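Local coordinates for siderophore-interacting protein (Aeromonas hydrophila, PDB 6K2L) that probably reduces siderophore-bound iron with the help of a bound FAD cofactor, so that the metal can be released for use in the cell, at residues Pro10-Val15 against Leu120-Gly125; Ile166-Pro171 against Val185-Phe190. The protein carries 1 engineered substitution. One frame throughout, in Å; residues are numbered along the deposited sequence.

Contact 1 (Pro10-Val15 against Leu120-Gly125)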
ATOM      1  N   PRO A  10      -4.274 -16.075 -14.597  1.00 32.85           N
ATOM      2  CA  PRO A  10      -3.603 -15.059 -15.410  1.00 33.31           C
ATOM      3  C   PRO A  10      -4.645 -14.163 -16.058  1.00 33.68           C
ATOM      4  O   PRO A  10      -5.705 -14.625 -16.482  1.00 31.12           O
ATOM      5  CB  PRO A  10      -2.818 -15.875 -16.450  1.00 33.33           C
ATOM      6  CG  PRO A  10      -3.451 -17.223 -16.455  1.00 34.41           C
ATOM      7  CD  PRO A  10      -4.048 -17.443 -15.097  1.00 34.86           C
ATOM      8  N   ARG A  11      -4.348 -12.867 -16.105  1.00 35.54           N
ATOM      9  CA  ARG A  11      -5.242 -11.896 -16.720  1.00 34.86           C
ATOM     10  C   ARG A  11      -4.535 -11.163 -17.848  1.00 26.96           C
ATOM     11  O   ARG A  11      -3.344 -10.847 -17.749  1.00 29.41           O
ATOM     12  CB  ARG A  11      -5.753 -10.882 -15.705  1.00 33.94           C
ATOM     13  CG  ARG A  11      -6.545 -11.482 -14.599  1.00 34.89           C
ATOM     14  CD  ARG A  11      -6.332 -10.651 -13.400  1.00 34.76           C
ATOM     15  NE  ARG A  11      -7.419 -10.734 -12.425  1.00 35.68           N
ATOM     16  CZ  ARG A  11      -7.392 -11.530 -11.367  1.00 34.74           C
ATOM     17  NH1 ARG A  11      -6.337 -12.329 -11.177  1.00 33.81           N
ATOM     18  NH2 ARG A  11      -8.404 -11.515 -10.500  1.00 33.65           N
ATOM     19  N   LEU A  12      -5.276 -10.903 -18.915  1.00 21.60           N
ATOM     20  CA  LEU A  12      -4.773 -10.123 -20.034  1.00 25.00           C
ATOM     21  C   LEU A  12      -5.217  -8.688 -19.829  1.00 24.88           C
ATOM     22  O   LEU A  12      -6.419  -8.419 -19.770  1.00 29.18           O
ATOM     23  CB  LEU A  12      -5.289 -10.664 -21.365  1.00 24.79           C
ATOM     24  CG  LEU A  12      -4.489 -10.210 -22.594  1.00 32.43           C
ATOM     25  CD1 LEU A  12      -3.078 -10.832 -22.616  1.00 24.28           C
ATOM     26  CD2 LEU A  12      -5.257 -10.528 -23.889  1.00 33.09           C
ATOM     27  N   LEU A  13      -4.259  -7.778 -19.675  1.00 22.76           N
ATOM     28  CA  LEU A  13      -4.558  -6.373 -19.459  1.00 23.35           C
ATOM     29  C   LEU A  13      -4.182  -5.579 -20.695  1.00 23.06           C
ATOM     30  O   LEU A  13      -3.394  -6.031 -21.538  1.00 23.12           O
ATOM     31  CB  LEU A  13      -3.820  -5.815 -18.234  1.00 22.76           C
ATOM     32  CG  LEU A  13      -3.714  -6.764 -17.035  1.00 22.96           C
ATOM     33  CD1 LEU A  13      -2.762  -6.241 -15.970  1.00 18.73           C
ATOM     34  CD2 LEU A  13      -5.074  -6.977 -16.465  1.00 21.27           C
ATOM     35  N   THR A  14      -4.751  -4.379 -20.780  1.00 21.22           N
ATOM     36  CA  THR A  14      -4.494  -3.452 -21.867  1.00 22.10           C
ATOM     37  C   THR A  14      -3.766  -2.229 -21.315  1.00 21.89           C
ATOM     38  O   THR A  14      -4.027  -1.788 -20.188  1.00 19.11           O
ATOM     39  CB  THR A  14      -5.819  -3.055 -22.542  1.00 25.00           C
ATOM     40  OG1 THR A  14      -6.448  -4.220 -23.096  1.00 32.21           O
ATOM     41  CG2 THR A  14      -5.613  -2.016 -23.648  1.00 23.33           C
ATOM     42  N   VAL A  15      -2.845  -1.683 -22.101  1.00 19.27           N
ATOM     43  CA  VAL A  15      -2.163  -0.471 -21.668  1.00 21.52           C
ATOM     44  C   VAL A  15      -3.138   0.703 -21.774  1.00 18.65           C
ATOM     45  O   VAL A  15      -3.721   0.959 -22.829  1.00 17.14           O
ATOM     46  CB  VAL A  15      -0.895  -0.226 -22.502  1.00 19.18           C
ATOM     47  CG1 VAL A  15      -0.262   1.115 -22.113  1.00 16.22           C
ATOM     48  CG2 VAL A  15       0.083  -1.384 -22.355  1.00 10.57           C
ATOM     49  N   LEU A 120      -1.301  -5.183 -25.312  1.00 18.02           N
ATOM     50  CA  LEU A 120      -1.692  -6.218 -24.373  1.00 19.15           C
ATOM     51  C   LEU A 120      -0.502  -6.701 -23.566  1.00 18.18           C
ATOM     52  O   LEU A 120       0.628  -6.731 -24.059  1.00 13.49           O
ATOM     53  CB  LEU A 120      -2.276  -7.411 -25.113  1.00 23.14           C
ATOM     54  CG  LEU A 120      -3.537  -7.166 -25.905  1.00 28.58           C
ATOM     55  CD1 LEU A 120      -3.915  -8.496 -26.591  1.00 26.81           C
ATOM     56  CD2 LEU A 120      -4.608  -6.682 -24.946  1.00 25.61           C
ATOM     57  N   LEU A 121      -0.784  -7.128 -22.330  1.00 21.90           N
ATOM     58  CA  LEU A 121       0.196  -7.807 -21.480  1.00 23.30           C
ATOM     59  C   LEU A 121      -0.516  -8.792 -20.560  1.00 24.94           C
ATOM     60  O   LEU A 121      -1.434  -8.406 -19.828  1.00 20.78           O
ATOM     61  CB  LEU A 121       1.006  -6.823 -20.628  1.00 20.05           C
ATOM     62  CG  LEU A 121       2.282  -7.407 -20.021  1.00 19.34           C
ATOM     63  CD1 LEU A 121       3.366  -7.409 -21.085  1.00 19.57           C
ATOM     64  CD2 LEU A 121       2.726  -6.589 -18.806  1.00 10.54           C
ATOM     65  N   ALA A 122      -0.102 -10.056 -20.598  1.00 22.70           N
ATOM     66  CA  ALA A 122      -0.618 -11.033 -19.658  1.00 18.87           C
ATOM     67  C   ALA A 122       0.187 -10.952 -18.370  1.00 21.51           C
ATOM     68  O   ALA A 122       1.412 -10.758 -18.395  1.00 22.82           O
ATOM     69  CB  ALA A 122      -0.556 -12.439 -20.243  1.00 22.45           C
ATOM     70  N   ILE A 123      -0.504 -11.061 -17.237  1.00 20.10           N
ATOM     71  CA  ILE A 123       0.181 -11.082 -15.948  1.00 22.62           C
ATOM     72  C   ILE A 123      -0.427 -12.144 -15.045  1.00 25.20           C
ATOM     73  O   ILE A 123      -1.630 -12.435 -15.095  1.00 27.85           O
ATOM     74  CB  ILE A 123       0.172  -9.714 -15.225  1.00 19.20           C
ATOM     75  CG1 ILE A 123      -1.249  -9.317 -14.831  1.00 21.12           C
ATOM     76  CG2 ILE A 123       0.813  -8.637 -16.088  1.00 18.52           C
ATOM     77  CD1 ILE A 123      -1.311  -8.638 -13.504  1.00 18.03           C
ATOM     78  N   SER A 124       0.445 -12.721 -14.223  1.00 23.18           N
ATOM     79  CA  SER A 124       0.124 -13.685 -13.184  1.00 22.95           C
ATOM     80  C   SER A 124      -0.445 -12.982 -11.958  1.00 24.33           C
ATOM     81  O   SER A 124      -0.658 -11.767 -11.945  1.00 29.02           O
ATOM     82  CB  SER A 124       1.380 -14.418 -12.774  1.00 19.71           C
ATOM     83  OG  SER A 124       2.023 -13.615 -11.792  1.00 13.65           O
ATOM     84  N   GLY A 125      -0.631 -13.733 -10.880  1.00 23.66           N
ATOM     85  CA  GLY A 125      -1.000 -13.160  -9.610  1.00 23.38           C
ATOM     86  C   GLY A 125       0.249 -12.821  -8.828  1.00 25.05           C
ATOM     87  O   GLY A 125       1.370 -13.082  -9.278  1.00 21.90           O
TER
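With chi1 at -162°, Leu-12 sets CG anti to the backbone N so that both its methyls touch 120-125, whereas Leu-13, twisted to a chi1 of -38°, keeps CG beside its own N and places CD1 against Ile-123. Ile-123 in turn holds CG1 in the crowded position between N and the carbonyl carbon (chi1 66°). The side chains of Leu-13 and Ile-123 cross at about a right angle, Leu-13 CD1 lying 3.6 Å from Ile-123 CG1 and also touching the CD1 methyl. On the other face of the sheet Leu-12 forks: its CD2 meets Leu-120 CD1 at 3.6 Å in an oblique crossing, and its CD1 sits 3.8 Å from Ala-122 CB. The second Leu-120 methyl, CD2, lies in van der Waals contact with Thr-14 OG1. These antiparallel strands are the first and last of a six-stranded barrel in the FAD-binding domain, and their pairing closes it. Arg-11 and Ile-123 form one hydrogen-bonded pair, Arg-11 N to Ile-123 O and Ile-123 N to Arg-11 O, both 2.9 Å and nearly along the C=O axes. Leu-13 and Leu-121 form the next; here Leu-13 N approaches Leu-121 O from above the carbonyl plane. The guanidinium of Arg-11 turns elsewhere, its NE bonded to Glu-34 O and its NH2 in a salt bridge with Asp-37. Leu-121 packs on Leu-30, Ile-49 and Phe-111.

Contact 2 (Ile166-Pro171 against Val185-Phe190)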
ATOM      1  N   ILE A 166      19.219   4.105   2.563  1.00 12.45           N
ATOM      2  CA  ILE A 166      18.960   3.577   1.238  1.00 13.48           C
ATOM      3  C   ILE A 166      20.043   4.105   0.302  1.00 12.62           C
ATOM      4  O   ILE A 166      20.348   5.305   0.308  1.00 17.32           O
ATOM      5  CB  ILE A 166      17.552   3.985   0.754  1.00 12.68           C
ATOM      6  CG1 ILE A 166      16.508   3.422   1.717  1.00 10.99           C
ATOM      7  CG2 ILE A 166      17.314   3.520  -0.687  1.00 10.01           C
ATOM      8  CD1 ILE A 166      15.133   3.919   1.462  1.00 13.33           C
ATOM      9  N   ALA A 167      20.631   3.220  -0.502  1.00 13.76           N
ATOM     10  CA  ALA A 167      21.569   3.629  -1.547  1.00 12.88           C
ATOM     11  C   ALA A 167      21.106   3.057  -2.884  1.00 14.31           C
ATOM     12  O   ALA A 167      20.794   1.868  -2.971  1.00 15.89           O
ATOM     13  CB  ALA A 167      22.989   3.160  -1.233  1.00 12.40           C
ATOM     14  N   LEU A 168      21.082   3.881  -3.933  1.00 12.40           N
ATOM     15  CA  LEU A 168      20.698   3.397  -5.256  1.00 12.72           C
ATOM     16  C   LEU A 168      21.794   3.628  -6.295  1.00 19.27           C
ATOM     17  O   LEU A 168      22.373   4.710  -6.355  1.00 18.49           O
ATOM     18  CB  LEU A 168      19.427   4.072  -5.710  1.00 11.24           C
ATOM     19  CG  LEU A 168      18.208   3.850  -4.801  1.00 15.69           C
ATOM     20  CD1 LEU A 168      17.072   4.757  -5.219  1.00 13.96           C
ATOM     21  CD2 LEU A 168      17.762   2.403  -4.844  1.00 16.70           C
ATOM     22  N   LEU A 169      22.038   2.630  -7.159  1.00 19.35           N
ATOM     23  CA  LEU A 169      22.917   2.766  -8.328  1.00 17.05           C
ATOM     24  C   LEU A 169      22.075   2.941  -9.600  1.00 18.18           C
ATOM     25  O   LEU A 169      21.304   2.052  -9.961  1.00 20.01           O
ATOM     26  CB  LEU A 169      23.823   1.546  -8.449  1.00 13.51           C
ATOM     27  CG  LEU A 169      24.949   1.540  -9.507  1.00 23.60           C
ATOM     28  CD1 LEU A 169      25.815   2.819  -9.429  1.00 14.92           C
ATOM     29  CD2 LEU A 169      25.870   0.275  -9.434  1.00 19.69           C
ATOM     30  N   VAL A 170      22.212   4.087 -10.268  1.00 18.26           N
ATOM     31  CA  VAL A 170      21.530   4.387 -11.535  1.00 18.29           C
ATOM     32  C   VAL A 170      22.573   4.582 -12.636  1.00 24.73           C
ATOM     33  O   VAL A 170      23.716   4.986 -12.349  1.00 24.07           O
ATOM     34  CB  VAL A 170      20.630   5.637 -11.430  1.00 17.12           C
ATOM     35  CG1 VAL A 170      19.451   5.392 -10.512  1.00 20.36           C
ATOM     36  CG2 VAL A 170      21.426   6.855 -10.957  1.00 16.83           C
ATOM     37  N   PRO A 171      22.227   4.343 -13.916  1.00 21.54           N
ATOM     38  CA  PRO A 171      23.220   4.486 -14.994  1.00 23.78           C
ATOM     39  C   PRO A 171      23.498   5.929 -15.428  1.00 23.61           C
ATOM     40  O   PRO A 171      24.559   6.206 -16.000  1.00 17.99           O
ATOM     41  CB  PRO A 171      22.592   3.678 -16.139  1.00 25.35           C
ATOM     42  CG  PRO A 171      21.131   3.819 -15.926  1.00 24.77           C
ATOM     43  CD  PRO A 171      20.943   3.826 -14.426  1.00 25.32           C
ATOM     44  N   VAL A 185      15.193   8.326   7.286  1.00 19.60           N
ATOM     45  CA  VAL A 185      15.786   7.418   6.310  1.00 17.75           C
ATOM     46  C   VAL A 185      16.672   8.221   5.362  1.00 16.48           C
ATOM     47  O   VAL A 185      16.202   9.093   4.619  1.00 15.11           O
ATOM     48  CB  VAL A 185      14.721   6.618   5.548  1.00 19.53           C
ATOM     49  CG1 VAL A 185      15.350   5.872   4.373  1.00 13.69           C
ATOM     50  CG2 VAL A 185      14.011   5.637   6.477  1.00 15.66           C
ATOM     51  N   THR A 186      17.961   7.930   5.411  1.00 14.47           N
ATOM     52  CA  THR A 186      18.941   8.434   4.457  1.00 14.36           C
ATOM     53  C   THR A 186      18.656   7.945   3.032  1.00 17.54           C
ATOM     54  O   THR A 186      18.287   6.787   2.823  1.00 14.51           O
ATOM     55  CB  THR A 186      20.318   7.941   4.910  1.00 16.10           C
ATOM     56  OG1 THR A 186      20.815   8.791   5.964  1.00 21.50           O
ATOM     57  CG2 THR A 186      21.281   7.849   3.756  1.00 21.53           C
ATOM     58  N   LEU A 187      18.864   8.810   2.038  1.00 17.01           N
ATOM     59  CA  LEU A 187      18.839   8.389   0.639  1.00 16.02           C
ATOM     60  C   LEU A 187      20.081   8.903  -0.076  1.00 18.18           C
ATOM     61  O   LEU A 187      20.344  10.107  -0.058  1.00 24.47           O
ATOM     62  CB  LEU A 187      17.589   8.896  -0.071  1.00 14.62           C
ATOM     63  CG  LEU A 187      17.464   8.545  -1.554  1.00 14.13           C
ATOM     64  CD1 LEU A 187      17.681   7.041  -1.819  1.00 15.27           C
ATOM     65  CD2 LEU A 187      16.074   8.973  -2.013  1.00 17.64           C
ATOM     66  N   ARG A 188      20.830   8.005  -0.729  1.00 17.20           N
ATOM     67  CA  ARG A 188      22.099   8.355  -1.375  1.00 15.99           C
ATOM     68  C   ARG A 188      22.189   7.725  -2.770  1.00 13.87           C
ATOM     69  O   ARG A 188      22.147   6.499  -2.926  1.00 13.77           O
ATOM     70  CB  ARG A 188      23.279   7.931  -0.488  1.00 18.25           C
ATOM     71  CG  ARG A 188      24.660   8.329  -1.006  1.00 21.08           C
ATOM     72  CD  ARG A 188      24.971   9.810  -0.785  1.00 28.35           C
ATOM     73  NE  ARG A 188      24.964  10.214   0.629  1.00 27.62           N
ATOM     74  CZ  ARG A 188      26.043  10.225   1.414  1.00 28.36           C
ATOM     75  NH1 ARG A 188      27.237   9.850   0.935  1.00 18.50           N
ATOM     76  NH2 ARG A 188      25.922  10.614   2.681  1.00 30.49           N
ATOM     77  N   TRP A 189      22.314   8.564  -3.784  1.00 17.72           N
ATOM     78  CA  TRP A 189      22.333   8.122  -5.172  1.00 16.87           C
ATOM     79  C   TRP A 189      23.764   8.018  -5.697  1.00 18.94           C
ATOM     80  O   TRP A 189      24.595   8.909  -5.495  1.00 20.85           O
ATOM     81  CB  TRP A 189      21.525   9.079  -6.053  1.00 13.65           C
ATOM     82  CG  TRP A 189      20.018   9.139  -5.761  1.00 18.98           C
ATOM     83  CD1 TRP A 189      19.391   9.912  -4.819  1.00 22.25           C
ATOM     84  CD2 TRP A 189      18.970   8.429  -6.445  1.00 16.84           C
ATOM     85  NE1 TRP A 189      18.026   9.728  -4.875  1.00 16.16           N
ATOM     86  CE2 TRP A 189      17.744   8.823  -5.865  1.00 17.43           C
ATOM     87  CE3 TRP A 189      18.949   7.502  -7.490  1.00 14.45           C
ATOM     88  CZ2 TRP A 189      16.519   8.299  -6.280  1.00 17.51           C
ATOM     89  CZ3 TRP A 189      17.736   7.000  -7.901  1.00 16.58           C
ATOM     90  CH2 TRP A 189      16.533   7.401  -7.292  1.00 17.41           C
ATOM     91  N   PHE A 190      24.046   6.925  -6.384  1.00 18.26           N
ATOM     92  CA  PHE A 190      25.322   6.697  -7.039  1.00 18.99           C
ATOM     93  C   PHE A 190      25.039   6.576  -8.526  1.00 21.33           C
ATOM     94  O   PHE A 190      24.165   5.795  -8.926  1.00 23.85           O
ATOM     95  CB  PHE A 190      25.995   5.439  -6.488  1.00 14.71           C
ATOM     96  CG  PHE A 190      26.500   5.609  -5.091  1.00 14.33           C
ATOM     97  CD1 PHE A 190      27.820   5.900  -4.865  1.00 16.28           C
ATOM     98  CD2 PHE A 190      25.640   5.518  -3.998  1.00 19.12           C
ATOM     99  CE1 PHE A 190      28.292   6.066  -3.586  1.00 18.33           C
ATOM    100  CE2 PHE A 190      26.103   5.694  -2.709  1.00 16.49           C
ATOM    101  CZ  PHE A 190      27.437   5.961  -2.503  1.00 18.03           C
TER
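Five backbone hydrogen bonds join the parallel strands, running alternately from one to the other. The straightest are Phe-190 N to Leu-168 O at 2.8 Å and Val-170 N to Phe-190 O at 2.9 Å, each donor nearly along the C=O axis. Toward Ile-166 the bonds bend: Ile-166 N reaches Thr-186 O with 141° at the hydrogen, from above the carbonyl plane. Strand 185-191 is an outermost strand, within this chain, of the five-stranded parallel sheet of the domain related to the NAD-binding domain of ferredoxin reductases, and the 172-184 connection between the partners contains no helix. Aromatic contacts gather about Trp-189, on the face it shares with Leu-168, the two side chains pointing the same way side by side. Leu-168 CD1 makes a CH-pi contact with the six-membered ring of Trp-189, 3.6 Å from its centroid and 21° off the normal, while Val-170 CG1 meets the ring edge in plane, 3.5 Å from CZ3. Leu-148 of helix 148-155 touches both Leu-168 and Trp-189. Among the aliphatic contacts, Ile-166 CD1 lies 3.5 Å from Val-185 CG1, and its CG2 touches Leu-187 CD1. On the reverse face Leu-169 CD1 packs 3.9 Å from Phe-190 CB, and the Phe-190 ring meets that of Tyr-203 in helix 198-205.

How the contacts relate
From the N terminus, the chain enters contact 1 at once, then runs through strands 25-31, 46-51, 79-89 and 94-100 and helix 107-114 before strand 120-123 returns to residues 10-15; that long loop takes in the other four barrel strands. Contact 2 follows in series, without nesting or crossing: after strand 138-144 and helix 148-155 the chain lays down 163-170, and a short connection returns it as 185-191. The first contact thus ties together the ends of the FAD-binding barrel; the second joins the outermost strand 185-191 to strand 163-170 of the parallel sheet. They lie on opposite sides of the chain's centre, about 21 Å apart at their nearest atoms.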